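Local coordinates for protein type II secretion chaperone CpaB (Acinetobacter nosocomialis M2, PDB 6O38) that acts as a chaperone in type II secretion, binding the secreted zinc metalloprotease CpaA as its substrate, at the interface of chains B and A. Numbering follows the deposited sequence. Chains: chain A, Type II secretion chaperone CpaB; chain B, Acinetobacter secreted protease CpaA.

Contact 1: the interface of chains B and A. Residues chain B 392, 396, 400; chain A 108, 110-111, 131-133, 138.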
ATOM      1  N   SER B 392      -0.043  27.548  -6.958  1.00 75.38           N
ATOM      2  CA  SER B 392      -0.915  26.566  -6.320  1.00 72.78           C
ATOM      3  C   SER B 392      -0.267  25.186  -6.275  1.00 71.17           C
ATOM      4  O   SER B 392      -0.392  24.468  -5.275  1.00 68.64           O
ATOM      5  CB  SER B 392      -2.256  26.509  -7.050  1.00 73.67           C
ATOM      6  OG  SER B 392      -3.177  25.689  -6.353  1.00 71.32           O
ATOM      7  N   LEU B 396       0.404  22.457  -3.229  1.00 64.34           N
ATOM      8  CA  LEU B 396      -0.149  21.111  -3.339  1.00 63.33           C
ATOM      9  C   LEU B 396       0.908  20.047  -3.070  1.00 62.71           C
ATOM     10  O   LEU B 396       0.616  19.013  -2.458  1.00 61.32           O
ATOM     11  CB  LEU B 396      -0.760  20.912  -4.727  1.00 64.58           C
ATOM     12  CG  LEU B 396      -1.602  19.652  -4.929  1.00 63.77           C
ATOM     13  CD1 LEU B 396      -2.479  19.398  -3.716  1.00 62.01           C
ATOM     14  CD2 LEU B 396      -2.437  19.761  -6.195  1.00 65.22           C
ATOM     15  N   GLU B 400       0.593  17.117   0.074  1.00 56.64           N
ATOM     16  CA  GLU B 400       0.630  15.673  -0.127  1.00 56.37           C
ATOM     17  C   GLU B 400       1.746  15.028   0.685  1.00 56.13           C
ATOM     18  O   GLU B 400       1.611  13.880   1.124  1.00 55.45           O
ATOM     19  CB  GLU B 400       0.793  15.350  -1.612  1.00 57.47           C
ATOM     20  CG  GLU B 400      -0.373  15.801  -2.479  1.00 58.35           C
ATOM     21  CD  GLU B 400      -1.715  15.294  -1.979  1.00 57.82           C
ATOM     22  OE1 GLU B 400      -1.783  14.141  -1.502  1.00 57.37           O
ATOM     23  OE2 GLU B 400      -2.704  16.052  -2.064  1.00 58.20           O
TER
ATOM     24  N   ASP A 108      -9.773  23.405  -2.167  1.00 79.42           N
ATOM     25  CA  ASP A 108      -9.728  24.868  -2.232  1.00 82.61           C
ATOM     26  C   ASP A 108     -10.426  25.255  -3.537  1.00 84.09           C
ATOM     27  O   ASP A 108     -11.022  24.399  -4.201  1.00 82.67           O
ATOM     28  CB  ASP A 108      -8.296  25.402  -2.101  1.00 83.78           C
ATOM     29  CG  ASP A 108      -7.409  25.055  -3.290  1.00 83.92           C
ATOM     30  OD1 ASP A 108      -7.879  24.399  -4.239  1.00 82.95           O
ATOM     31  OD2 ASP A 108      -6.216  25.434  -3.259  1.00 85.43           O
ATOM     32  N   ASP A 110      -9.059  25.908  -6.273  1.00 85.33           N
ATOM     33  CA  ASP A 110      -8.315  25.460  -7.440  1.00 84.71           C
ATOM     34  C   ASP A 110      -7.968  23.977  -7.445  1.00 81.27           C
ATOM     35  O   ASP A 110      -7.710  23.426  -8.521  1.00 80.77           O
ATOM     36  CB  ASP A 110      -7.024  26.280  -7.568  1.00 86.49           C
ATOM     37  CG  ASP A 110      -6.176  25.852  -8.744  1.00 86.31           C
ATOM     38  OD1 ASP A 110      -6.672  25.918  -9.887  1.00 87.44           O
ATOM     39  OD2 ASP A 110      -5.018  25.442  -8.520  1.00 85.25           O
ATOM     40  N   ILE A 111      -7.986  23.313  -6.293  1.00 79.12           N
ATOM     41  CA  ILE A 111      -7.520  21.937  -6.169  1.00 76.00           C
ATOM     42  C   ILE A 111      -8.691  21.059  -5.747  1.00 74.33           C
ATOM     43  O   ILE A 111      -9.415  21.389  -4.800  1.00 74.89           O
ATOM     44  CB  ILE A 111      -6.355  21.825  -5.169  1.00 74.99           C
ATOM     45  CG1 ILE A 111      -5.200  22.723  -5.612  1.00 77.29           C
ATOM     46  CG2 ILE A 111      -5.890  20.393  -5.055  1.00 72.70           C
ATOM     47  CD1 ILE A 111      -4.083  22.824  -4.595  1.00 77.96           C
ATOM     48  N   THR A 131      -5.125  14.175  -6.684  1.00 65.28           N
ATOM     49  CA  THR A 131      -5.279  15.565  -6.281  1.00 65.10           C
ATOM     50  C   THR A 131      -4.740  16.441  -7.404  1.00 67.81           C
ATOM     51  O   THR A 131      -3.575  16.306  -7.796  1.00 69.61           O
ATOM     52  CB  THR A 131      -4.544  15.836  -4.968  1.00 64.18           C
ATOM     53  OG1 THR A 131      -4.724  14.720  -4.087  1.00 61.72           O
ATOM     54  CG2 THR A 131      -5.110  17.063  -4.296  1.00 63.67           C
ATOM     55  N   GLN A 132      -5.584  17.334  -7.914  1.00 68.48           N
ATOM     56  CA  GLN A 132      -5.323  18.021  -9.169  1.00 70.82           C
ATOM     57  C   GLN A 132      -5.582  19.512  -9.022  1.00 71.73           C
ATOM     58  O   GLN A 132      -6.637  19.917  -8.526  1.00 71.09           O
ATOM     59  CB  GLN A 132      -6.201  17.447 -10.284  1.00 71.38           C
ATOM     60  CG  GLN A 132      -6.024  18.106 -11.636  1.00 73.98           C
ATOM     61  CD  GLN A 132      -6.619  17.278 -12.756  1.00 75.01           C
ATOM     62  OE1 GLN A 132      -6.220  16.135 -12.978  1.00 74.96           O
ATOM     63  NE2 GLN A 132      -7.589  17.848 -13.460  1.00 76.40           N
ATOM     64  N   SER A 133      -4.620  20.319  -9.456  1.00 71.84           N
ATOM     65  CA  SER A 133      -4.791  21.759  -9.559  1.00 73.41           C
ATOM     66  C   SER A 133      -5.202  22.121 -10.980  1.00 75.20           C
ATOM     67  O   SER A 133      -4.679  21.560 -11.948  1.00 76.13           O
ATOM     68  CB  SER A 133      -3.503  22.496  -9.186  1.00 74.99           C
ATOM     69  OG  SER A 133      -3.553  23.856  -9.581  1.00 77.14           O
ATOM     70  N   TYR A 138      -1.278  20.568 -12.916  1.00 73.66           N
ATOM     71  CA  TYR A 138      -0.417  19.785 -12.043  1.00 71.65           C
ATOM     72  C   TYR A 138      -1.272  18.792 -11.271  1.00 69.48           C
ATOM     73  O   TYR A 138      -2.278  19.175 -10.664  1.00 68.75           O
ATOM     74  CB  TYR A 138       0.335  20.717 -11.086  1.00 71.27           C
ATOM     75  CG  TYR A 138       1.361  20.057 -10.199  1.00 69.59           C
ATOM     76  CD1 TYR A 138       2.646  19.807 -10.659  1.00 70.11           C
ATOM     77  CD2 TYR A 138       1.054  19.711  -8.890  1.00 67.66           C
ATOM     78  CE1 TYR A 138       3.593  19.216  -9.848  1.00 68.56           C
ATOM     79  CE2 TYR A 138       1.994  19.120  -8.070  1.00 66.33           C
ATOM     80  CZ  TYR A 138       3.261  18.874  -8.554  1.00 66.64           C
ATOM     81  OH  TYR A 138       4.201  18.285  -7.742  1.00 65.09           O
TER

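Contact 2: the interface of chains B and A. Residues chain B 473, 475, 502, 507-508, 511; chain A 170-173.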
ATOM      1  N   ALA B 473      17.975  17.111   6.921  1.00 59.01           N
ATOM      2  CA  ALA B 473      17.264  17.316   8.177  1.00 57.88           C
ATOM      3  C   ALA B 473      18.147  16.952   9.365  1.00 58.30           C
ATOM      4  O   ALA B 473      18.803  15.906   9.358  1.00 58.42           O
ATOM      5  CB  ALA B 473      15.973  16.494   8.214  1.00 55.94           C
ATOM      6  N   ILE B 475      19.161  15.434  12.813  1.00 55.99           N
ATOM      7  CA  ILE B 475      18.716  14.231  13.507  1.00 54.72           C
ATOM      8  C   ILE B 475      18.536  14.544  14.985  1.00 55.39           C
ATOM      9  O   ILE B 475      19.422  15.135  15.616  1.00 56.84           O
ATOM     10  CB  ILE B 475      19.712  13.078  13.303  1.00 55.23           C
ATOM     11  CG1 ILE B 475      19.883  12.784  11.812  1.00 55.36           C
ATOM     12  CG2 ILE B 475      19.245  11.837  14.047  1.00 54.26           C
ATOM     13  CD1 ILE B 475      20.601  11.486  11.520  1.00 55.55           C
ATOM     14  N   HIS B 502      13.996  11.928  10.500  1.00 50.00           N
ATOM     15  CA  HIS B 502      15.286  12.359  11.032  1.00 51.43           C
ATOM     16  C   HIS B 502      15.099  13.368  12.159  1.00 52.13           C
ATOM     17  O   HIS B 502      15.718  13.251  13.222  1.00 53.02           O
ATOM     18  CB  HIS B 502      16.145  12.953   9.915  1.00 52.61           C
ATOM     19  CG  HIS B 502      16.818  11.929   9.055  1.00 52.98           C
ATOM     20  ND1 HIS B 502      17.678  10.980   9.564  1.00 53.28           N
ATOM     21  CD2 HIS B 502      16.764  11.710   7.721  1.00 53.23           C
ATOM     22  CE1 HIS B 502      18.122  10.218   8.580  1.00 53.65           C
ATOM     23  NE2 HIS B 502      17.581  10.639   7.451  1.00 53.65           N
ATOM     24  N   TYR B 507      17.492   7.202  12.409  1.00 51.37           N
ATOM     25  CA  TYR B 507      18.648   7.024  11.546  1.00 52.23           C
ATOM     26  C   TYR B 507      18.308   6.036  10.438  1.00 51.54           C
ATOM     27  O   TYR B 507      17.262   5.381  10.454  1.00 50.03           O
ATOM     28  CB  TYR B 507      19.862   6.535  12.348  1.00 53.38           C
ATOM     29  CG  TYR B 507      20.305   7.477  13.445  1.00 54.60           C
ATOM     30  CD1 TYR B 507      19.664   7.489  14.678  1.00 54.42           C
ATOM     31  CD2 TYR B 507      21.366   8.352  13.250  1.00 56.06           C
ATOM     32  CE1 TYR B 507      20.065   8.348  15.684  1.00 55.76           C
ATOM     33  CE2 TYR B 507      21.774   9.214  14.251  1.00 57.25           C
ATOM     34  CZ  TYR B 507      21.120   9.208  15.465  1.00 57.18           C
ATOM     35  OH  TYR B 507      21.523  10.065  16.464  1.00 58.65           O
ATOM     36  N   HIS B 508      19.206   5.934   9.461  1.00 54.71           N
ATOM     37  CA  HIS B 508      19.004   5.003   8.363  1.00 54.12           C
ATOM     38  C   HIS B 508      19.218   3.566   8.833  1.00 53.72           C
ATOM     39  O   HIS B 508      19.742   3.304   9.920  1.00 54.12           O
ATOM     40  CB  HIS B 508      19.947   5.323   7.203  1.00 55.24           C
ATOM     41  CG  HIS B 508      19.608   6.589   6.479  1.00 55.49           C
ATOM     42  ND1 HIS B 508      20.550   7.340   5.811  1.00 56.78           N
ATOM     43  CD2 HIS B 508      18.428   7.232   6.314  1.00 54.65           C
ATOM     44  CE1 HIS B 508      19.966   8.393   5.268  1.00 56.71           C
ATOM     45  NE2 HIS B 508      18.679   8.351   5.559  1.00 55.45           N
ATOM     46  N   SER B 511      22.123   1.491  11.183  1.00 55.19           N
ATOM     47  CA  SER B 511      22.632   2.293  12.287  1.00 56.37           C
ATOM     48  C   SER B 511      22.632   1.498  13.588  1.00 56.34           C
ATOM     49  O   SER B 511      21.824   0.588  13.791  1.00 55.11           O
ATOM     50  CB  SER B 511      21.793   3.559  12.454  1.00 56.17           C
ATOM     51  OG  SER B 511      22.255   4.338  13.543  1.00 57.43           O
TER
ATOM     52  N   ASP A 170      19.531  10.691   0.600  1.00 78.41           N
ATOM     53  CA  ASP A 170      20.171  11.695   1.437  1.00 77.77           C
ATOM     54  C   ASP A 170      21.158  11.006   2.366  1.00 78.81           C
ATOM     55  O   ASP A 170      21.204   9.778   2.463  1.00 79.75           O
ATOM     56  CB  ASP A 170      19.138  12.504   2.231  1.00 73.55           C
ATOM     57  CG  ASP A 170      18.650  11.779   3.472  1.00 70.51           C
ATOM     58  OD1 ASP A 170      18.365  10.567   3.381  1.00 70.50           O
ATOM     59  OD2 ASP A 170      18.547  12.424   4.538  1.00 68.73           O
ATOM     60  N   GLN A 171      21.953  11.825   3.047  1.00 79.15           N
ATOM     61  CA  GLN A 171      22.950  11.359   3.994  1.00 80.41           C
ATOM     62  C   GLN A 171      22.621  11.888   5.383  1.00 77.20           C
ATOM     63  O   GLN A 171      22.009  12.949   5.533  1.00 75.12           O
ATOM     64  CB  GLN A 171      24.357  11.813   3.582  1.00 84.62           C
ATOM     65  CG  GLN A 171      24.767  11.383   2.187  1.00 88.91           C
ATOM     66  CD  GLN A 171      26.194  11.759   1.858  1.00 93.64           C
ATOM     67  OE1 GLN A 171      26.447  12.543   0.946  1.00 96.10           O
ATOM     68  NE2 GLN A 171      27.140  11.189   2.596  1.00 95.43           N
ATOM     69  N   GLU A 172      23.019  11.130   6.401  1.00 77.51           N
ATOM     70  CA  GLU A 172      22.851  11.584   7.774  1.00 75.53           C
ATOM     71  C   GLU A 172      23.670  12.846   8.011  1.00 76.62           C
ATOM     72  O   GLU A 172      24.831  12.941   7.603  1.00 79.72           O
ATOM     73  CB  GLU A 172      23.266  10.485   8.755  1.00 76.83           C
ATOM     74  CG  GLU A 172      22.328   9.289   8.769  1.00 75.88           C
ATOM     75  CD  GLU A 172      22.759   8.219   9.751  1.00 78.12           C
ATOM     76  OE1 GLU A 172      23.764   8.430  10.463  1.00 80.20           O
ATOM     77  OE2 GLU A 172      22.088   7.166   9.816  1.00 78.20           O
ATOM     78  N   LEU A 173      23.056  13.820   8.675  1.00 74.56           N
ATOM     79  CA  LEU A 173      23.653  15.132   8.884  1.00 75.80           C
ATOM     80  C   LEU A 173      24.208  15.208  10.301  1.00 76.41           C
ATOM     81  O   LEU A 173      23.532  14.819  11.259  1.00 74.88           O
ATOM     82  CB  LEU A 173      22.623  16.237   8.644  1.00 74.27           C
ATOM     83  CG  LEU A 173      23.057  17.686   8.867  1.00 76.06           C
ATOM     84  CD1 LEU A 173      24.254  18.023   7.994  1.00 79.29           C
ATOM     85  CD2 LEU A 173      21.899  18.625   8.568  1.00 75.19           C
TER

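Contact 3: the interface of chains B and A. Residues chain B 404, 407, 533; chain A 127, 144, 164.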
ATOM      1  N   LEU B 404       0.918  12.144   3.484  1.00 45.24           N
ATOM      2  CA  LEU B 404       1.606  10.857   3.468  1.00 44.97           C
ATOM      3  C   LEU B 404       2.311  10.593   4.792  1.00 44.16           C
ATOM      4  O   LEU B 404       2.355   9.449   5.260  1.00 43.34           O
ATOM      5  CB  LEU B 404       2.599  10.806   2.308  1.00 46.13           C
ATOM      6  CG  LEU B 404       3.362   9.490   2.146  1.00 45.98           C
ATOM      7  CD1 LEU B 404       2.409   8.364   1.783  1.00 45.51           C
ATOM      8  CD2 LEU B 404       4.452   9.631   1.099  1.00 47.30           C
ATOM      9  N   LEU B 407      -0.357   9.567   7.229  1.00 41.44           N
ATOM     10  CA  LEU B 407      -0.788   8.209   6.919  1.00 40.73           C
ATOM     11  C   LEU B 407       0.244   7.187   7.382  1.00 40.49           C
ATOM     12  O   LEU B 407      -0.115   6.141   7.937  1.00 39.69           O
ATOM     13  CB  LEU B 407      -1.049   8.068   5.420  1.00 41.41           C
ATOM     14  CG  LEU B 407      -1.370   6.653   4.931  1.00 40.98           C
ATOM     15  CD1 LEU B 407      -2.708   6.187   5.485  1.00 39.84           C
ATOM     16  CD2 LEU B 407      -1.361   6.586   3.413  1.00 41.97           C
ATOM     17  N   ASN B 533       4.419   2.208   3.659  1.00 43.66           N
ATOM     18  CA  ASN B 533       3.892   3.289   4.492  1.00 43.34           C
ATOM     19  C   ASN B 533       3.951   2.915   5.975  1.00 42.26           C
ATOM     20  O   ASN B 533       2.935   2.808   6.664  1.00 41.42           O
ATOM     21  CB  ASN B 533       2.469   3.631   4.066  1.00 43.27           C
ATOM     22  CG  ASN B 533       2.376   4.015   2.603  1.00 44.36           C
ATOM     23  OD1 ASN B 533       3.312   4.576   2.034  1.00 45.11           O
ATOM     24  ND2 ASN B 533       1.243   3.708   1.983  1.00 44.42           N
TER
ATOM     25  N   PHE A 127      -6.338   1.896  -1.326  1.00 58.82           N
ATOM     26  CA  PHE A 127      -7.091   3.004  -1.899  1.00 58.21           C
ATOM     27  C   PHE A 127      -6.129   3.831  -2.738  1.00 58.35           C
ATOM     28  O   PHE A 127      -4.917   3.596  -2.742  1.00 58.65           O
ATOM     29  CB  PHE A 127      -7.749   3.863  -0.814  1.00 56.25           C
ATOM     30  CG  PHE A 127      -6.773   4.673  -0.001  1.00 54.45           C
ATOM     31  CD1 PHE A 127      -6.059   4.091   1.034  1.00 54.42           C
ATOM     32  CD2 PHE A 127      -6.583   6.022  -0.263  1.00 53.47           C
ATOM     33  CE1 PHE A 127      -5.164   4.834   1.783  1.00 53.51           C
ATOM     34  CE2 PHE A 127      -5.690   6.770   0.484  1.00 52.47           C
ATOM     35  CZ  PHE A 127      -4.981   6.175   1.509  1.00 52.53           C
ATOM     36  N   PHE A 144      -1.909   3.207  -3.475  1.00 59.25           N
ATOM     37  CA  PHE A 144      -1.528   2.358  -2.350  1.00 59.81           C
ATOM     38  C   PHE A 144      -2.127   0.972  -2.550  1.00 60.35           C
ATOM     39  O   PHE A 144      -3.341   0.786  -2.414  1.00 60.72           O
ATOM     40  CB  PHE A 144      -1.991   2.972  -1.030  1.00 60.29           C
ATOM     41  CG  PHE A 144      -1.413   4.331  -0.759  1.00 59.92           C
ATOM     42  CD1 PHE A 144      -0.050   4.552  -0.861  1.00 59.64           C
ATOM     43  CD2 PHE A 144      -2.234   5.390  -0.407  1.00 60.14           C
ATOM     44  CE1 PHE A 144       0.484   5.803  -0.614  1.00 59.38           C
ATOM     45  CE2 PHE A 144      -1.705   6.644  -0.159  1.00 59.92           C
ATOM     46  CZ  PHE A 144      -0.345   6.850  -0.262  1.00 59.43           C
HETATM   47  N   MSE A 164       8.196   4.660  -4.141  1.00 67.95           N
HETATM   48  CA  MSE A 164       8.461   5.702  -3.154  1.00 64.90           C
HETATM   49  C   MSE A 164       9.894   5.671  -2.623  1.00 66.83           C
HETATM   50  O   MSE A 164      10.339   6.616  -1.972  1.00 65.34           O
HETATM   51  CB  MSE A 164       7.465   5.592  -1.999  1.00 60.43           C
HETATM   52  CG  MSE A 164       6.018   5.699  -2.450  1.00 58.99           C
HETATM   53 SE   MSE A 164       4.927   6.830  -1.300  0.40 53.70          SE
HETATM   54  CE  MSE A 164       3.330   6.934  -2.416  1.00 55.20           C
TER

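Contact 1: the interface of chains B and A
B:Leu396, on the protease helix 391-411, pushes its two methyls into a small apolar patch on the chaperone made by A:Ile111 and A:Thr131. This is the well-packed middle of the contact. CG of the leucine lies anti to the backbone N (chi1 -169°), which carries the branch away from the helix and onto the strands. CD2 meets the isoleucine tip to tip, 3.7 Å from A:Ile111 CG2, and CD1 lies 3.6 Å from the methyl CG2 of A:Thr131. A:Ile111 CD1 also reaches the leucine stem, 3.8 Å from B:Leu396 CB. A turn earlier on the helix, the hydroxyl OG of B:Ser392 donates a hydrogen bond of 2.9 Å to A:Asp110 OD2, using the anti lone pair of that carboxylate oxygen. A:Ser133 OG is modelled on the syn side of the same oxygen, but too close for that bond to be more than doubtful. The other end is looser. B:Glu400, bent at chi2, has 10 Å² of its surface buried by the chaperone and reaches tip to tip toward A:Thr131. There OG1 of the threonine donates to B:Glu400 OE2 over 3.2 Å, from 60° above the carboxylate plane. A:Tyr138, at the margin, is barely covered, with 8 Å² buried. Together the greasy centre and its polar ends seat the protease helix on the chaperone's strands.

Contact 2: the interface of chains B and A
A:Glu172 lies along the side of B:His508 and ends at the backbone of the protease's zinc-binding segment. B:His502 and B:His508 belong, with B:His498, to the HEXXHXXGXXH zinc motif of metzincin proteases, and the chaperone segment 170-173 runs across this active site. The glutamate chain is extended beyond CG (chi2 -180°), sliding past the B:His508 side chain in the opposite direction. Its tip then accepts a hydrogen bond from the backbone: B:His508 N to A:Glu172 OE2 is 3.2 Å and fairly straight, 161° at H, on the anti side of the carboxylate. The same carboxylate meets the ring of B:Tyr507 at its edge, CD of the glutamate in the ring plane and 3.8 Å from B:Tyr507 CD2. CG2 of B:Ile475 lies over one face of that ring, toward its rim. The other branch of this isoleucine crosses the glutamate stem, with CD1 3.9 Å from A:Glu172 CG. A:Asp170 turns its carboxylate to B:His502 and B:His508. It stands steeply, 77°, to the B:His508 ring, with OD1 3.1 Å from B:His508 NE2. OD2 points tip to tip at the second imidazole, 3.6 Å from B:His502 NE2. B:His508 NE2 sits in the plane of the B:His502 ring, at its edge. With both NE2 atoms gathered here, the aspartate probably faces the zinc. Farther along, A:Leu173 CB rests 3.9 Å from the carbonyl oxygen O of B:Ala473.

Contact 3: the interface of chains B and A
Helix 391-411 of the protease, through B:Leu404 and B:Leu407, and the loop bearing B:Asn533 close on chaperone strands 127-133 and 138-145 and on the 3-10 helix 164-167. The ring of A:Phe144 is the centrepiece. From its strand it leans out with CG anti to the carbonyl carbon (chi1 -60°), and the two leucines and the asparagine all come to the same side of it. B:Leu407 arrives tip to tip, its CD2 over the rim and 3.6 Å from A:Phe144 CE2. The methyl CD1 of B:Leu404 approaches obliquely past the far end of the ring, 3.7 Å from A:Phe144 CZ. Its other methyl turns to the selenomethionine A:Met164, a chain bent at chi2 that runs alongside the leucine in the opposite direction, with SE 3.7 Å from B:Leu404 CD2. At the edge of the central ring, A:Phe127 buttresses it: its CE2 lies in the plane of that ring, while CD2 of A:Phe144 lies over the face of A:Phe127, toward its rim. This edge-to-face pairing within the chaperone should help fix the turn of the central ring. A:Phe127 also touches the protease lightly, its CZ 4.1 Å from B:Leu407 CD2. No polar bond crosses this patch, so shape and apolar packing carry it. The amide of B:Asn533 stands upright on the A:Phe144 ring, planes 90° apart, with ND2 above the rim and 3.2 Å from CD1 of the phenylalanine.

Contact 1 and contact 3 share the protease helix 391-411 and the chaperone strands 127-133 and 138-145, and the centres of their C-alpha atoms are about 18 Å apart. They are thus successive stretches of one seam, polar-edged at one end and apolar at the other. Contact 2 lies about 21 Å from contact 3 and about 30 Å from contact 1, and uses the chaperone segment that follows the 3-10 helix 164-167 of contact 3. Docking of the strand body may therefore guide this tail across the zinc site, which suggests that the chaperone can block the active site while it holds its substrate.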